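Local coordinates for hydrazine synthase subunit alpha (Candidatus Kuenenia stuttgartiensis, PDB 5C2V), which catalyses, as part of the hydrazine synthase complex, the condensation of hydroxylamine with ammonia to form hydrazine, at residues R200-G208 and T399-V408; V443-K452 and A725-R733. All coordinates share one frame; numbering follows the deposited sequence.

Contact 1: residues R200-G208 and T399-V408; sequences RITGHVLSG and TFTAGKNFGV
The carbonyl oxygen of Ala402 takes the backbone N-H of Ser207 at 2.8 Å from O to N, with the N-H pointing straight at it, and the CA-H of Leu206 leans on the same oxygen as a weaker C-H...O contact. This begins a single beta bridge between the loop leaving helix 196-201 and the hairpin 401-408, whose Gly403-Phe406 end is a type II turn. The second bond runs from Lys404 N to Ser207 O at 3.0 Å. Its donor stands 72° above the carbonyl plane, off the lone pairs. Ser207 thus bonds to the residues before and after Gly403, the pattern of a parallel bridge. Helix and loop belong to the region between strands 186-191 and 209-211 of the N-terminal domain, which includes the six-bladed propeller.

Ser207 adds a third bond through its side chain: chi1 of -174° sends OG away from its own N, and OG donates to Lys404 O at 2.8 Å. CB of Ser207 comes close to Phe406 CD2. Farther round this ring, Phe406 CE1 sits 3.5 Å above the centre of the imidazole of His204. The two planes meet at 42°, an oblique pairing. The imidazole is fixed in turn by ND1, which donates to Val205 O at 2.7 Å, with the acceptor in the ring plane.

At the other end the contact is apolar: CG2 of Thr202 meets CG2 of Thr399. Arg200 and Phe400, beyond it, reach the gamma subunit, through a salt bridge to Glu28 and an edge-to-face pair with Phe132 of that chain. Thr202 OG1, hydrogen-bonded to Ile198 O, also accepts from His204 N at 3.2 Å, closing an ST turn.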
# COMPACT_ATOMS: atom_id res chain seq x y z
N ARG D 200 -2.38 -38.61 32.16
CA ARG D 200 -3.76 -39.06 32.19
C ARG D 200 -4.29 -39.12 30.76
O ARG D 200 -4.91 -40.11 30.36
CB ARG D 200 -4.62 -38.13 33.05
CG ARG D 200 -6.10 -38.14 32.71
CD ARG D 200 -6.94 -37.58 33.86
NE ARG D 200 -8.32 -37.29 33.45
CZ ARG D 200 -9.27 -38.20 33.29
NH1 ARG D 200 -9.00 -39.49 33.50
NH2 ARG D 200 -10.49 -37.84 32.92
N ILE D 201 -4.05 -38.06 30.00
CA ILE D 201 -4.52 -37.99 28.62
C ILE D 201 -3.73 -38.90 27.67
O ILE D 201 -4.31 -39.75 26.99
CB ILE D 201 -4.46 -36.55 28.09
CG1 ILE D 201 -5.26 -35.61 29.00
CG2 ILE D 201 -4.97 -36.48 26.66
CD1 ILE D 201 -5.23 -34.16 28.56
N THR D 202 -2.42 -38.71 27.61
CA THR D 202 -1.56 -39.46 26.68
C THR D 202 -1.13 -40.84 27.19
O THR D 202 -1.05 -41.79 26.41
CB THR D 202 -0.29 -38.66 26.33
OG1 THR D 202 0.48 -38.43 27.51
CG2 THR D 202 -0.66 -37.33 25.69
N GLY D 203 -0.85 -40.94 28.48
CA GLY D 203 -0.27 -42.15 29.04
C GLY D 203 1.21 -42.00 29.38
O GLY D 203 1.88 -42.97 29.72
N HIS D 204 1.70 -40.77 29.29
CA HIS D 204 3.08 -40.46 29.66
C HIS D 204 3.16 -39.02 30.16
O HIS D 204 2.42 -38.16 29.69
CB HIS D 204 4.02 -40.66 28.47
CG HIS D 204 5.48 -40.65 28.83
ND1 HIS D 204 6.14 -39.51 29.24
CD2 HIS D 204 6.40 -41.64 28.83
CE1 HIS D 204 7.40 -39.81 29.48
NE2 HIS D 204 7.59 -41.09 29.24
N VAL D 205 4.06 -38.76 31.10
CA VAL D 205 4.24 -37.41 31.62
C VAL D 205 4.74 -36.48 30.52
O VAL D 205 5.37 -36.92 29.56
CB VAL D 205 5.22 -37.37 32.81
CG1 VAL D 205 4.64 -38.11 34.00
CG2 VAL D 205 6.57 -37.96 32.41
N LEU D 206 4.46 -35.19 30.67
CA LEU D 206 4.82 -34.20 29.67
C LEU D 206 6.33 -34.08 29.51
O LEU D 206 7.07 -33.99 30.49
CB LEU D 206 4.23 -32.83 30.03
CG LEU D 206 4.41 -31.70 29.02
CD1 LEU D 206 3.80 -32.07 27.68
CD2 LEU D 206 3.80 -30.41 29.54
N SER D 207 6.79 -34.10 28.26
CA SER D 207 8.19 -33.87 27.96
C SER D 207 8.37 -32.42 27.52
O SER D 207 7.51 -31.86 26.83
CB SER D 207 8.70 -34.83 26.89
OG SER D 207 10.10 -34.69 26.70
N GLY D 208 9.48 -31.82 27.93
CA GLY D 208 9.63 -30.38 27.86
C GLY D 208 10.62 -29.98 28.93
O GLY D 208 11.52 -30.75 29.26
N THR D 399 -4.65 -34.66 21.92
CA THR D 399 -3.27 -34.38 21.52
C THR D 399 -2.51 -35.66 21.18
O THR D 399 -2.54 -36.64 21.92
CB THR D 399 -2.51 -33.61 22.61
OG1 THR D 399 -1.11 -33.61 22.30
CG2 THR D 399 -2.72 -34.25 23.97
N PHE D 400 -1.83 -35.64 20.04
CA PHE D 400 -1.02 -36.77 19.61
C PHE D 400 0.46 -36.61 19.95
O PHE D 400 1.29 -37.40 19.51
CB PHE D 400 -1.23 -37.02 18.12
CG PHE D 400 -2.54 -37.68 17.80
CD1 PHE D 400 -3.70 -36.92 17.67
CD2 PHE D 400 -2.63 -39.05 17.67
CE1 PHE D 400 -4.91 -37.53 17.40
CE2 PHE D 400 -3.83 -39.67 17.40
CZ PHE D 400 -4.98 -38.91 17.26
N THR D 401 0.79 -35.55 20.69
CA THR D 401 2.16 -35.38 21.18
C THR D 401 2.22 -35.25 22.70
O THR D 401 1.39 -34.59 23.32
CB THR D 401 2.84 -34.16 20.54
OG1 THR D 401 4.13 -33.96 21.14
CG2 THR D 401 2.00 -32.90 20.72
N ALA D 402 3.22 -35.90 23.28
CA ALA D 402 3.49 -35.83 24.72
C ALA D 402 4.46 -34.70 25.03
O ALA D 402 4.98 -34.60 26.14
CB ALA D 402 4.02 -37.16 25.23
N GLY D 403 4.71 -33.85 24.03
CA GLY D 403 5.70 -32.79 24.14
C GLY D 403 7.03 -33.13 23.50
O GLY D 403 7.08 -33.94 22.57
N LYS D 404 8.10 -32.51 23.99
CA LYS D 404 9.40 -32.54 23.33
C LYS D 404 9.88 -33.96 23.03
O LYS D 404 9.92 -34.82 23.91
CB LYS D 404 10.44 -31.82 24.21
CG LYS D 404 11.87 -32.28 24.01
CD LYS D 404 12.75 -31.83 25.17
CE LYS D 404 14.15 -32.42 25.08
NZ LYS D 404 14.98 -32.08 26.27
N ASN D 405 10.21 -34.19 21.76
CA ASN D 405 10.71 -35.48 21.26
C ASN D 405 9.69 -36.61 21.34
O ASN D 405 9.96 -37.73 20.91
CB ASN D 405 11.99 -35.87 22.01
CG ASN D 405 13.12 -34.88 21.80
OD1 ASN D 405 13.88 -34.59 22.71
ND2 ASN D 405 13.23 -34.36 20.58
N PHE D 406 8.52 -36.32 21.89
CA PHE D 406 7.52 -37.34 22.17
C PHE D 406 6.32 -37.32 21.23
O PHE D 406 5.56 -36.34 21.19
CB PHE D 406 7.03 -37.20 23.61
CG PHE D 406 7.66 -38.17 24.56
CD1 PHE D 406 7.07 -39.39 24.82
CD2 PHE D 406 8.84 -37.85 25.22
CE1 PHE D 406 7.65 -40.28 25.70
CE2 PHE D 406 9.42 -38.73 26.10
CZ PHE D 406 8.82 -39.95 26.34
N GLY D 407 6.14 -38.39 20.47
CA GLY D 407 4.96 -38.56 19.64
C GLY D 407 4.00 -39.56 20.27
O GLY D 407 4.34 -40.21 21.25
N VAL D 408 2.80 -39.67 19.70
CA VAL D 408 1.85 -40.69 20.15
C VAL D 408 1.29 -41.43 18.95
O VAL D 408 0.69 -40.82 18.06
CB VAL D 408 0.69 -40.08 20.97
CG1 VAL D 408 -0.25 -41.17 21.44
CG2 VAL D 408 1.23 -39.29 22.16

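Contact 2: residues V443-K452 and A725-R733; sequences VGPYPHQKAK and AELSANAPR. With HEC (heme c), chain B.
Two irregular loops meet here, joined by one backbone hydrogen bond from Ala729 to Ala451. Loop 443-452 leads toward strand 461-467 of the middle domain's antiparallel sheet, and loop 725-733 connects helices 717-722 and 751-762 of the cytochrome c domain. The evidence for a directed bond is its alignment: Ala729 N lies 3.0 Å from Ala451 O, with an N-H...O angle of 173°. Around it the packing is light. Ala729 CB touches Val443 CG1 at 4.1 Å, and Ser728 CB lies against Ala451.

Asn730 makes the largest single contribution to the buried surface. With chi1 at -50°, its CG turns from the carbonyl carbon of its own residue and the amide comes to rest against the Gly444-Pro445 peptide. ND2 lies 3.0 Å from Gly444 O and OD1 3.1 Å from Pro445 N, which has no proton to give.

The loops also border two different hemes. His448 touches the heme of the middle domain. At the far end Arg733 uses its guanidinium edge on a propionate of the C-terminal heme c, NH1 donating to O1A at 3.2 Å and NH2 to O2A at 2.6 Å.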
# COMPACT_ATOMS: atom_id res chain seq x y z
N VAL D 443 0.82 -13.18 -10.73
CA VAL D 443 2.22 -13.04 -11.11
C VAL D 443 2.68 -11.63 -10.79
O VAL D 443 2.07 -10.65 -11.23
CB VAL D 443 2.43 -13.34 -12.61
CG1 VAL D 443 3.89 -13.12 -12.99
CG2 VAL D 443 2.01 -14.76 -12.93
N GLY D 444 3.76 -11.51 -10.02
CA GLY D 444 4.26 -10.21 -9.62
C GLY D 444 5.71 -10.21 -9.18
O GLY D 444 6.33 -11.26 -9.03
N PRO D 445 6.27 -9.00 -8.98
CA PRO D 445 7.66 -8.79 -8.57
C PRO D 445 7.95 -9.19 -7.12
O PRO D 445 9.08 -9.55 -6.80
CB PRO D 445 7.85 -7.28 -8.76
CG PRO D 445 6.49 -6.72 -8.56
CD PRO D 445 5.55 -7.73 -9.15
N TYR D 446 6.94 -9.12 -6.26
CA TYR D 446 7.12 -9.42 -4.84
C TYR D 446 7.29 -10.92 -4.61
O TYR D 446 6.64 -11.74 -5.27
CB TYR D 446 5.95 -8.87 -4.03
CG TYR D 446 5.90 -7.36 -4.00
CD1 TYR D 446 6.65 -6.63 -3.08
CD2 TYR D 446 5.12 -6.65 -4.91
CE1 TYR D 446 6.61 -5.25 -3.06
CE2 TYR D 446 5.08 -5.27 -4.89
CZ TYR D 446 5.83 -4.58 -3.97
OH TYR D 446 5.79 -3.20 -3.95
N PRO D 447 8.17 -11.30 -3.67
CA PRO D 447 8.59 -12.69 -3.46
C PRO D 447 7.48 -13.63 -3.02
O PRO D 447 7.60 -14.84 -3.22
CB PRO D 447 9.65 -12.57 -2.35
CG PRO D 447 9.32 -11.31 -1.64
CD PRO D 447 8.82 -10.38 -2.71
N HIS D 448 6.41 -13.10 -2.44
CA HIS D 448 5.30 -13.94 -1.99
C HIS D 448 4.32 -14.20 -3.13
O HIS D 448 3.29 -14.84 -2.94
CB HIS D 448 4.58 -13.30 -0.79
CG HIS D 448 3.72 -12.14 -1.16
ND1 HIS D 448 4.22 -10.88 -1.39
CD2 HIS D 448 2.38 -12.04 -1.31
CE1 HIS D 448 3.23 -10.06 -1.69
NE2 HIS D 448 2.10 -10.74 -1.64
N GLN D 449 4.66 -13.69 -4.31
CA GLN D 449 3.84 -13.89 -5.50
C GLN D 449 4.56 -14.79 -6.49
O GLN D 449 5.68 -15.25 -6.24
CB GLN D 449 3.50 -12.55 -6.15
CG GLN D 449 2.72 -11.60 -5.25
CD GLN D 449 2.63 -10.20 -5.82
OE1 GLN D 449 3.53 -9.75 -6.53
NE2 GLN D 449 1.54 -9.51 -5.52
N LYS D 450 3.92 -15.05 -7.63
CA LYS D 450 4.51 -15.88 -8.66
C LYS D 450 5.41 -15.06 -9.58
O LYS D 450 5.06 -13.95 -9.97
CB LYS D 450 3.42 -16.58 -9.48
CG LYS D 450 2.58 -17.56 -8.69
CD LYS D 450 1.61 -18.31 -9.60
CE LYS D 450 0.78 -19.31 -8.82
NZ LYS D 450 -0.12 -20.09 -9.71
N ALA D 451 6.57 -15.61 -9.91
CA ALA D 451 7.50 -14.95 -10.82
C ALA D 451 7.12 -15.23 -12.26
O ALA D 451 7.64 -14.61 -13.19
CB ALA D 451 8.92 -15.39 -10.54
N LYS D 452 6.19 -16.16 -12.44
CA LYS D 452 5.73 -16.60 -13.75
C LYS D 452 4.61 -17.61 -13.59
O LYS D 452 4.41 -18.16 -12.51
CB LYS D 452 6.87 -17.21 -14.56
CG LYS D 452 7.53 -18.40 -13.90
CD LYS D 452 8.67 -18.96 -14.74
CE LYS D 452 9.36 -20.12 -14.05
NZ LYS D 452 10.47 -20.68 -14.87
N ALA D 725 19.68 -15.16 -19.97
CA ALA D 725 18.33 -15.36 -20.48
C ALA D 725 17.33 -14.58 -19.63
O ALA D 725 17.66 -14.15 -18.53
CB ALA D 725 17.97 -16.83 -20.51
N GLU D 726 16.11 -14.40 -20.14
CA GLU D 726 15.08 -13.77 -19.32
C GLU D 726 14.31 -14.86 -18.59
O GLU D 726 13.55 -15.63 -19.18
CB GLU D 726 14.16 -12.87 -20.16
CG GLU D 726 13.45 -13.53 -21.34
CD GLU D 726 12.53 -12.56 -22.07
OE1 GLU D 726 11.64 -11.98 -21.41
OE2 GLU D 726 12.68 -12.39 -23.30
N LEU D 727 14.53 -14.92 -17.28
CA LEU D 727 14.06 -16.03 -16.46
C LEU D 727 12.61 -15.89 -16.00
O LEU D 727 11.87 -16.87 -15.96
CB LEU D 727 14.99 -16.20 -15.25
CG LEU D 727 16.42 -16.53 -15.65
CD1 LEU D 727 17.34 -16.55 -14.44
CD2 LEU D 727 16.48 -17.86 -16.39
N SER D 728 12.21 -14.67 -15.65
CA SER D 728 10.87 -14.45 -15.11
C SER D 728 10.08 -13.42 -15.90
O SER D 728 10.57 -12.86 -16.88
CB SER D 728 10.96 -14.02 -13.64
OG SER D 728 11.54 -12.73 -13.53
N ALA D 729 8.85 -13.16 -15.46
CA ALA D 729 7.98 -12.19 -16.11
C ALA D 729 8.14 -10.82 -15.47
O ALA D 729 7.44 -9.87 -15.84
CB ALA D 729 6.53 -12.65 -16.04
N ASN D 730 9.04 -10.71 -14.51
CA ASN D 730 9.35 -9.42 -13.90
C ASN D 730 10.76 -8.98 -14.26
O ASN D 730 11.74 -9.55 -13.78
CB ASN D 730 9.19 -9.48 -12.38
CG ASN D 730 7.87 -10.09 -11.95
OD1 ASN D 730 6.83 -9.43 -11.99
ND2 ASN D 730 7.90 -11.35 -11.54
N ALA D 731 10.85 -7.97 -15.12
CA ALA D 731 12.15 -7.47 -15.55
C ALA D 731 12.73 -6.54 -14.50
O ALA D 731 12.06 -5.62 -14.04
CB ALA D 731 12.02 -6.76 -16.89
N PRO D 732 14.00 -6.77 -14.12
CA PRO D 732 14.66 -5.94 -13.11
C PRO D 732 14.79 -4.48 -13.55
O PRO D 732 14.70 -3.59 -12.72
CB PRO D 732 16.04 -6.60 -12.96
CG PRO D 732 16.22 -7.42 -14.20
CD PRO D 732 14.86 -7.88 -14.58
N ARG D 733 15.01 -4.25 -14.84
CA ARG D 733 15.07 -2.89 -15.37
C ARG D 733 14.78 -2.84 -16.87
O ARG D 733 14.58 -3.88 -17.50
CB ARG D 733 16.43 -2.26 -15.07
CG ARG D 733 17.57 -2.83 -15.87
CD ARG D 733 18.91 -2.28 -15.42
NE ARG D 733 19.98 -2.64 -16.34
CZ ARG D 733 21.27 -2.69 -16.02
NH1 ARG D 733 21.66 -2.40 -14.79
NH2 ARG D 733 22.17 -3.03 -16.94
FE HEC B . 30.98 -9.19 -15.73
CHA HEC B . 28.94 -6.75 -17.01
CHB HEC B . 28.70 -9.82 -13.25
CHC HEC B . 32.98 -11.73 -14.50
CHD HEC B . 33.42 -8.45 -18.04
NA HEC B . 29.18 -8.40 -15.20
C1A HEC B . 28.48 -7.45 -15.92
C2A HEC B . 27.17 -7.31 -15.31
C3A HEC B . 27.10 -8.16 -14.28
C4A HEC B . 28.36 -8.86 -14.18
CMA HEC B . 25.88 -8.35 -13.34
CAA HEC B . 26.05 -6.36 -15.78
CBA HEC B . 26.21 -5.01 -15.10
CGA HEC B . 25.03 -4.13 -15.44
O1A HEC B . 24.72 -3.20 -14.65
O2A HEC B . 24.40 -4.36 -16.51
NB HEC B . 30.89 -10.49 -14.13
C1B HEC B . 29.80 -10.66 -13.30
C2B HEC B . 30.01 -11.85 -12.52
C3B HEC B . 31.19 -12.37 -12.86
C4B HEC B . 31.77 -11.53 -13.88
CMB HEC B . 29.03 -12.41 -11.45
CAB HEC B . 31.85 -13.65 -12.29
CBB HEC B . 31.11 -14.90 -12.80
NC HEC B . 32.85 -9.95 -16.18
C1C HEC B . 33.49 -11.00 -15.55
C2C HEC B . 34.72 -11.27 -16.25
C3C HEC B . 34.90 -10.29 -17.14
C4C HEC B . 33.69 -9.49 -17.18
CMC HEC B . 35.80 -12.26 -15.75
CAC HEC B . 36.12 -10.10 -18.08
CBC HEC B . 36.24 -11.28 -19.08
ND HEC B . 31.15 -7.79 -17.28
C1D HEC B . 32.26 -7.71 -18.12
C2D HEC B . 32.00 -6.70 -19.13
C3D HEC B . 30.60 -6.16 -18.83
C4D HEC B . 30.15 -6.89 -17.66
CMD HEC B . 32.95 -6.27 -20.27
CAD HEC B . 29.89 -5.04 -19.65
CBD HEC B . 28.39 -5.24 -19.85
CGD HEC B . 28.07 -6.58 -20.47
O1D HEC B . 26.91 -7.04 -20.32
O2D HEC B . 28.97 -7.18 -21.12

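Contacts 1 and 2 lie on opposite sides of the chain's centre, their own centres about 45 Å apart and their nearest atoms about 29 Å apart, and they share no secondary-structure element. Both are partly buried, but contact 1 has the larger buried share of touching residues, 8 of 14 against 3 of 10, and hides 531 Å² against 291 Å². Its chemistry is that of a bridge, with three crossing hydrogen bonds, an aromatic pair and proximity to the gamma subunit. Contact 2 is thinner and wholly loop-made; no other protein chain touches its segments, and its loops also reach the two hemes, through residues outside the contact itself, whereas contact 1 is remote from them.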